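Local coordinates for protein group 3 allergen SMIPP-S YvT004A06 (Sarcoptes scabiei type hominis, PDB 3H7T) that is a trypsin-like serine protease paralogue of the scabies mite that is inactivated and so probably lacks the family's endopeptidase activity, at residues Lys5-Thr10 against Gly137-Ala142; Ile105-Leu110 against Leu215-Tyr220; Val18-Lys23 against Ser49-His54. All blocks are in the same frame, centred on the assembly; numbering follows the deposited sequence.

Contact 1 (Lys5-Thr10 against Gly137-Ala142); sequences KKSDIT and GDLMEA
The ammonium group of Lys5 forms a salt bridge with Glu141, NZ lying 2.6 Å from OE1, while the other carboxylate oxygen, Glu141 OE2, is 2.7 Å from Ser7 OG. One carboxylate thus faces both the first and the third residue of Lys5-Ser7. Lys5 and Glu141 are direct partners in the strand pairing, which puts both side chains on one face of it, where they cross obliquely; each CG stands between its own backbone N and carbonyl carbon (chi1 54° and 65°).

Beneath them the backbones form a short antiparallel pairing. Lys5 and Glu141 are a hydrogen-bonded pair, with Lys5 N to Glu141 O at 2.9 Å and Glu141 N to Lys5 O at 2.8 Å. Lys6 and Met140 follow as a non-hydrogen-bonded pair, and Ser7 N then donates to Leu139 O at 2.8 Å. A water donates to this same Leu139 O where the strand ends.

Packing flanks the bonds. Met140, bent at chi2 and chi3, curls back until CE is 3.5 Å from Lys5 C. Leu139 CD2 lies 3.8 Å from Asp8 O and also meets Ile9 CD1, 4.2 Å away.

In this chymotrypsin-like fold the pairing lays the start of the chain along strand 140-147 of the C-terminal half. Ser7 OG lies within hydrogen-bonding reach of Glu12 as well, and its single proton cannot serve both acids at once. The Glu12 carboxylate lies close to that of Glu141, so the Lys5 charge probably offsets part of their repulsion and helps keep Glu141 ionised.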
# COMPACT_ATOMS: atom_id res chain seq x y z
N LYS A 5 1.98 14.39 -7.92
CA LYS A 5 2.59 14.76 -9.19
C LYS A 5 3.22 13.55 -9.86
O LYS A 5 3.44 12.53 -9.20
CB LYS A 5 3.62 15.89 -9.01
CG LYS A 5 4.70 15.63 -7.98
CD LYS A 5 5.81 16.67 -8.11
CE LYS A 5 6.56 16.87 -6.80
NZ LYS A 5 7.42 15.70 -6.47
N LYS A 6 3.48 13.66 -11.16
CA LYS A 6 4.08 12.57 -11.91
C LYS A 6 5.44 12.23 -11.33
O LYS A 6 6.25 13.11 -11.05
CB LYS A 6 4.20 12.90 -13.41
CG LYS A 6 4.65 11.70 -14.25
CD LYS A 6 5.36 12.10 -15.55
CE LYS A 6 4.38 12.44 -16.65
NZ LYS A 6 5.01 12.33 -18.01
N SER A 7 5.68 10.94 -11.14
CA SER A 7 6.94 10.48 -10.59
C SER A 7 7.70 9.65 -11.63
O SER A 7 7.41 9.70 -12.82
CB SER A 7 6.69 9.66 -9.33
OG SER A 7 7.90 9.47 -8.60
N ASP A 8 8.68 8.90 -11.14
CA ASP A 8 9.48 7.99 -11.95
C ASP A 8 9.84 6.80 -11.08
O ASP A 8 10.05 6.95 -9.87
CB ASP A 8 10.74 8.69 -12.45
CG ASP A 8 11.52 7.86 -13.44
OD1 ASP A 8 12.45 7.15 -13.02
OD2 ASP A 8 11.18 7.90 -14.64
N ILE A 9 9.91 5.61 -11.68
CA ILE A 9 10.19 4.38 -10.92
C ILE A 9 11.58 4.41 -10.27
O ILE A 9 11.81 3.70 -9.29
CB ILE A 9 9.95 3.08 -11.76
CG1 ILE A 9 9.86 1.83 -10.86
CG2 ILE A 9 11.04 2.89 -12.82
CD1 ILE A 9 8.68 1.82 -9.87
N THR A 10 12.48 5.25 -10.78
CA THR A 10 13.80 5.42 -10.16
C THR A 10 13.71 6.22 -8.85
O THR A 10 14.57 6.09 -7.98
CB THR A 10 14.88 6.02 -11.13
OG1 THR A 10 14.55 7.36 -11.49
CG2 THR A 10 15.01 5.17 -12.40
N GLY A 137 -2.07 6.01 -15.77
CA GLY A 137 -1.08 5.25 -16.55
C GLY A 137 0.34 5.43 -16.04
O GLY A 137 1.19 4.54 -16.16
N ASP A 138 0.59 6.60 -15.44
CA ASP A 138 1.91 7.00 -14.97
C ASP A 138 1.97 6.89 -13.45
O ASP A 138 0.97 7.16 -12.76
CB ASP A 138 2.17 8.47 -15.33
CG ASP A 138 2.17 8.72 -16.83
OD1 ASP A 138 2.71 7.90 -17.60
OD2 ASP A 138 1.66 9.79 -17.24
N LEU A 139 3.13 6.49 -12.93
CA LEU A 139 3.36 6.47 -11.49
C LEU A 139 3.31 7.91 -10.95
O LEU A 139 3.95 8.81 -11.51
CB LEU A 139 4.71 5.80 -11.17
CG LEU A 139 5.14 5.79 -9.69
CD1 LEU A 139 4.27 4.81 -8.91
CD2 LEU A 139 6.62 5.42 -9.55
N MET A 140 2.52 8.11 -9.90
CA MET A 140 2.39 9.41 -9.24
C MET A 140 2.99 9.33 -7.85
O MET A 140 3.05 8.25 -7.26
CB MET A 140 0.93 9.83 -9.13
CG MET A 140 0.14 9.80 -10.46
SD MET A 140 0.75 11.01 -11.65
CE MET A 140 0.03 12.52 -11.02
N GLU A 141 3.41 10.48 -7.31
CA GLU A 141 3.92 10.53 -5.94
C GLU A 141 3.35 11.73 -5.19
O GLU A 141 3.00 12.74 -5.81
CB GLU A 141 5.46 10.60 -5.92
CG GLU A 141 6.01 11.89 -6.52
CD GLU A 141 7.50 12.09 -6.30
OE1 GLU A 141 7.88 13.21 -5.93
OE2 GLU A 141 8.28 11.14 -6.50
N ALA A 142 3.26 11.62 -3.87
CA ALA A 142 2.97 12.76 -3.02
C ALA A 142 3.52 12.56 -1.62
O ALA A 142 3.68 11.42 -1.15
CB ALA A 142 1.47 13.05 -2.97
O HOH W 1 5.42 8.54 -13.88

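Contact 2 (Ile105-Leu110 against Leu215-Tyr220); sequences IELPSL and LRVGYY
Val217 overlaps Leu107 and Pro108 through a single methyl: CG1 lies 3.7 Å from Pro108 CD and 3.9 Å from Leu107 CD2. That methyl is anti to the backbone N (chi1 179°), and the valine crosses both partners at about a right angle. The proline ring reaches one residue further, its CG standing 3.7 Å from Gly218 N.

Gly218 meets the other segment with backbone atoms alone. Ser109 O comes to 3.8 Å from Gly218 CA, and Leu110 CD1 to 3.9 Å from Gly218 O. Leu110 makes this approach although its CB is directed away from the other segment: chi1 of 176° sets CG beside the carbonyl carbon, and chi2 of 70° then places CD1. The two segments share no hydrogen bond, so van der Waals contact alone joins them directly.

In the two-barrel fold of the trypsin family, Ile105-Leu110 belongs to the connection that leaves strand 87-91 of the first barrel and leads to strand 119-124 of the second. Leu215-Tyr220 leaves strand 212-216 and turns into the C-terminal helix 221-228, with Tyr220 at the N-cap position. Bonds between residues three apart hold that turn: Tyr219 N to Arg216 O at 3.1 Å and Tyr220 N to Val217 O at 2.8 Å.

The connection is pressed onto the helix as well, Leu107 touching Ile224, Pro108 touching Val221 and Leu110 touching Leu222. Strand 195-200 borders the same patch, where Pro108 meets Thr195 and Val217 meets Val199.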
# COMPACT_ATOMS: atom_id res chain seq x y z
N ILE A 105 12.66 -2.33 -0.24
CA ILE A 105 12.50 -1.32 0.81
C ILE A 105 12.60 -2.01 2.17
O ILE A 105 11.99 -3.06 2.37
CB ILE A 105 11.13 -0.57 0.68
CG1 ILE A 105 11.03 0.60 1.67
CG2 ILE A 105 9.94 -1.51 0.88
CD1 ILE A 105 11.64 1.90 1.17
N GLU A 106 13.36 -1.41 3.08
CA GLU A 106 13.55 -1.99 4.42
C GLU A 106 12.32 -1.84 5.31
O GLU A 106 11.56 -0.87 5.18
CB GLU A 106 14.78 -1.36 5.11
CG GLU A 106 16.12 -1.66 4.44
CD GLU A 106 16.41 -3.15 4.30
OE1 GLU A 106 16.32 -3.88 5.32
OE2 GLU A 106 16.75 -3.59 3.18
N LEU A 107 12.12 -2.79 6.20
CA LEU A 107 11.04 -2.70 7.19
C LEU A 107 11.42 -1.73 8.32
O LEU A 107 12.60 -1.53 8.58
CB LEU A 107 10.69 -4.09 7.73
CG LEU A 107 10.03 -5.05 6.74
CD1 LEU A 107 9.94 -6.48 7.30
CD2 LEU A 107 8.65 -4.54 6.35
N PRO A 108 10.42 -1.11 8.97
CA PRO A 108 10.68 -0.19 10.07
C PRO A 108 10.93 -0.98 11.36
O PRO A 108 10.70 -2.19 11.39
CB PRO A 108 9.35 0.54 10.20
CG PRO A 108 8.34 -0.49 9.87
CD PRO A 108 8.97 -1.27 8.73
N SER A 109 11.37 -0.29 12.41
CA SER A 109 11.53 -0.88 13.74
C SER A 109 10.17 -1.24 14.34
O SER A 109 9.12 -0.71 13.91
CB SER A 109 12.27 0.09 14.66
OG SER A 109 11.57 1.32 14.77
N LEU A 110 10.19 -2.14 15.32
CA LEU A 110 8.96 -2.64 15.91
C LEU A 110 8.08 -1.52 16.45
O LEU A 110 8.57 -0.63 17.15
CB LEU A 110 9.26 -3.65 17.03
CG LEU A 110 8.05 -4.20 17.80
CD1 LEU A 110 7.19 -5.13 16.94
CD2 LEU A 110 8.51 -4.90 19.06
N LEU A 215 -2.01 1.17 6.62
CA LEU A 215 -1.57 0.16 7.56
C LEU A 215 -0.26 0.61 8.21
O LEU A 215 0.68 1.02 7.52
CB LEU A 215 -1.38 -1.20 6.89
CG LEU A 215 -1.04 -2.32 7.87
CD1 LEU A 215 -2.22 -3.26 8.00
CD2 LEU A 215 0.22 -3.06 7.41
N ARG A 216 -0.21 0.55 9.53
CA ARG A 216 1.02 0.86 10.26
C ARG A 216 1.89 -0.40 10.23
O ARG A 216 1.64 -1.34 10.99
CB ARG A 216 0.71 1.26 11.70
CG ARG A 216 1.81 2.10 12.37
CD ARG A 216 2.23 1.62 13.74
NE ARG A 216 1.18 1.69 14.74
CZ ARG A 216 1.38 1.76 16.06
NH1 ARG A 216 0.33 1.81 16.86
NH2 ARG A 216 2.60 1.80 16.58
N VAL A 217 2.89 -0.39 9.36
CA VAL A 217 3.76 -1.56 9.17
C VAL A 217 4.47 -1.98 10.46
O VAL A 217 4.53 -3.17 10.76
CB VAL A 217 4.77 -1.35 8.02
CG1 VAL A 217 5.67 -2.58 7.86
CG2 VAL A 217 4.03 -1.10 6.70
N GLY A 218 4.97 -1.01 11.23
CA GLY A 218 5.58 -1.25 12.54
C GLY A 218 4.79 -2.19 13.44
O GLY A 218 5.37 -3.06 14.12
N TYR A 219 3.46 -2.03 13.41
CA TYR A 219 2.53 -2.82 14.23
C TYR A 219 2.54 -4.30 13.84
O TYR A 219 2.21 -5.18 14.65
CB TYR A 219 1.12 -2.22 14.12
CG TYR A 219 0.10 -2.79 15.08
CD1 TYR A 219 -0.20 -2.14 16.28
CD2 TYR A 219 -0.59 -3.97 14.78
CE1 TYR A 219 -1.16 -2.66 17.16
CE2 TYR A 219 -1.53 -4.50 15.65
CZ TYR A 219 -1.81 -3.85 16.84
OH TYR A 219 -2.76 -4.38 17.68
N TYR A 220 2.94 -4.58 12.60
CA TYR A 220 2.84 -5.92 12.06
C TYR A 220 4.19 -6.52 11.63
O TYR A 220 4.21 -7.56 10.96
CB TYR A 220 1.86 -5.90 10.87
CG TYR A 220 0.44 -5.53 11.25
CD1 TYR A 220 -0.43 -6.48 11.77
CD2 TYR A 220 -0.04 -4.23 11.06
CE1 TYR A 220 -1.74 -6.15 12.11
CE2 TYR A 220 -1.35 -3.90 11.38
CZ TYR A 220 -2.19 -4.87 11.91
OH TYR A 220 -3.48 -4.57 12.26

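Contact 3 (Val18-Lys23 against Ser49-His54); sequences VLVDEK and SDISIH
Leu19 and Ser52 are joined through their backbones in both directions, Leu19 N to Ser52 O at 2.8 Å and Ser52 N to Leu19 O at 2.7 Å, which makes them an antiparallel hydrogen-bonded pair. A further bond, Asp21 N to Asp50 O at 2.8 Å with 159° at the hydrogen, continues the pattern past the strand ends. Val18 with Ile53 and Val20 with Ile51 are the intervening non-hydrogen-bonded pairs. The axes of the short segments 18-20 and 51-54 come within 4.7 Å, their N-to-C directions 156° apart.

Apolar contacts divide between the two faces. Val18, Val20, Ile51 and Ile53 share one face; Val18 and Ile51 run alongside each other in the same sense, with CG1 of the valine 3.9 Å from CG2 of the isoleucine. Ile89 of strand 87-91 and Val43 of helix 40-43 pack onto this buried face. On the other face Leu19 CD1 rests 3.8 Å from His54 CB, and the imidazole beyond makes weak hydrogen bonds through NE2 to Thr62 O and Tyr59 O.

The pairing of strands 15-20 and 51-55 closes the six-stranded antiparallel barrel of the N-terminal half, as expected of a chymotrypsin-like fold. Just past the pairing, a type II turn from Val20 to Lys23 leads the chain toward strand 26-30.

Charge gathers at this turn end. Asp21 and Asp50 approach CB to CB at 3.6 Å, and Asp21 OD2 is 3.9 Å from Asp50 OD1, their carboxylate planes 64° apart. The Asp21-Asp50 backbone bond forms despite these like charges, whose proximity may slightly raise the pKa of one acid, though solvent would screen the effect.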
# COMPACT_ATOMS: atom_id res chain seq x y z
N VAL A 18 0.20 -4.55 -8.65
CA VAL A 18 -0.39 -5.86 -8.36
C VAL A 18 -1.63 -6.04 -9.22
O VAL A 18 -2.69 -5.49 -8.94
CB VAL A 18 -0.70 -6.05 -6.86
CG1 VAL A 18 -1.31 -7.44 -6.60
CG2 VAL A 18 0.56 -5.85 -6.02
N LEU A 19 -1.45 -6.80 -10.29
CA LEU A 19 -2.53 -7.05 -11.25
C LEU A 19 -3.29 -8.29 -10.82
O LEU A 19 -2.71 -9.37 -10.64
CB LEU A 19 -1.96 -7.19 -12.67
CG LEU A 19 -1.53 -5.88 -13.34
CD1 LEU A 19 -0.18 -5.37 -12.84
CD2 LEU A 19 -1.51 -6.01 -14.86
N VAL A 20 -4.59 -8.13 -10.63
CA VAL A 20 -5.43 -9.20 -10.13
C VAL A 20 -6.51 -9.46 -11.16
O VAL A 20 -7.24 -8.55 -11.55
CB VAL A 20 -6.06 -8.84 -8.76
CG1 VAL A 20 -6.83 -10.02 -8.21
CG2 VAL A 20 -4.98 -8.40 -7.77
N ASP A 21 -6.59 -10.72 -11.59
CA ASP A 21 -7.49 -11.11 -12.67
C ASP A 21 -8.94 -10.73 -12.38
O ASP A 21 -9.51 -11.15 -11.36
CB ASP A 21 -7.35 -12.61 -12.94
CG ASP A 21 -7.74 -12.98 -14.36
OD1 ASP A 21 -8.61 -12.30 -14.92
OD2 ASP A 21 -7.18 -13.96 -14.90
N GLU A 22 -9.50 -9.91 -13.27
CA GLU A 22 -10.90 -9.42 -13.20
C GLU A 22 -11.26 -8.66 -11.92
O GLU A 22 -12.44 -8.50 -11.58
CB GLU A 22 -11.90 -10.56 -13.49
N LYS A 23 -10.23 -8.17 -11.22
CA LYS A 23 -10.41 -7.45 -9.97
C LYS A 23 -9.67 -6.10 -10.02
O LYS A 23 -8.85 -5.88 -10.92
CB LYS A 23 -9.91 -8.30 -8.80
CG LYS A 23 -10.73 -9.57 -8.52
CD LYS A 23 -11.90 -9.28 -7.59
N SER A 49 -2.41 -17.76 -9.05
CA SER A 49 -2.26 -17.76 -10.51
C SER A 49 -3.00 -16.61 -11.18
O SER A 49 -2.69 -16.23 -12.31
CB SER A 49 -2.71 -19.11 -11.10
OG SER A 49 -4.09 -19.34 -10.87
N ASP A 50 -3.97 -16.04 -10.47
CA ASP A 50 -4.72 -14.88 -10.96
C ASP A 50 -4.05 -13.55 -10.61
O ASP A 50 -4.60 -12.48 -10.87
CB ASP A 50 -6.15 -14.91 -10.41
CG ASP A 50 -7.04 -15.94 -11.12
OD1 ASP A 50 -6.57 -16.58 -12.08
OD2 ASP A 50 -8.20 -16.09 -10.71
N ILE A 51 -2.85 -13.62 -10.03
CA ILE A 51 -2.15 -12.42 -9.58
C ILE A 51 -0.79 -12.25 -10.26
O ILE A 51 -0.01 -13.20 -10.34
CB ILE A 51 -2.00 -12.41 -8.03
CG1 ILE A 51 -3.38 -12.39 -7.36
CG2 ILE A 51 -1.15 -11.21 -7.56
CD1 ILE A 51 -3.35 -12.75 -5.87
N SER A 52 -0.53 -11.04 -10.74
CA SER A 52 0.73 -10.69 -11.38
C SER A 52 1.39 -9.52 -10.64
O SER A 52 0.70 -8.62 -10.15
CB SER A 52 0.50 -10.32 -12.85
OG SER A 52 1.74 -10.14 -13.53
N ILE A 53 2.71 -9.55 -10.56
CA ILE A 53 3.49 -8.46 -9.98
C ILE A 53 4.26 -7.77 -11.11
O ILE A 53 5.07 -8.41 -11.79
CB ILE A 53 4.47 -8.96 -8.88
CG1 ILE A 53 3.69 -9.50 -7.67
CG2 ILE A 53 5.41 -7.86 -8.43
CD1 ILE A 53 3.42 -11.00 -7.75
N HIS A 54 3.99 -6.48 -11.29
CA HIS A 54 4.61 -5.69 -12.36
C HIS A 54 5.63 -4.74 -11.74
O HIS A 54 5.27 -3.88 -10.93
CB HIS A 54 3.53 -4.92 -13.15
CG HIS A 54 4.07 -4.03 -14.23
ND1 HIS A 54 4.63 -4.52 -15.39
CD2 HIS A 54 4.12 -2.69 -14.34
CE1 HIS A 54 5.01 -3.52 -16.16
NE2 HIS A 54 4.71 -2.39 -15.54

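How the contacts relate
From the N terminus, contact 1 opens first, at Lys5-Thr10, and spans a long loop that ends at Gly137-Ala142 in the C-terminal half. Contact 3 begins and ends within that loop, closing the first barrel through Val18-Lys23 and Ser49-His54. Contact 2 starts at Ile105-Leu110, before contact 1 has closed, and finishes at Leu215-Tyr220, joining the connection between the barrels to the turn into helix 221-228. Contacts 1 and 2 therefore cross along the chain, whereas 3 and 2 stand in series. Contacts 1 and 2 reach the same antiparallel sheet of the C-terminal barrel, with centres 23 Å apart; contacts 2 and 3 lie on opposite sides of the chain's centre.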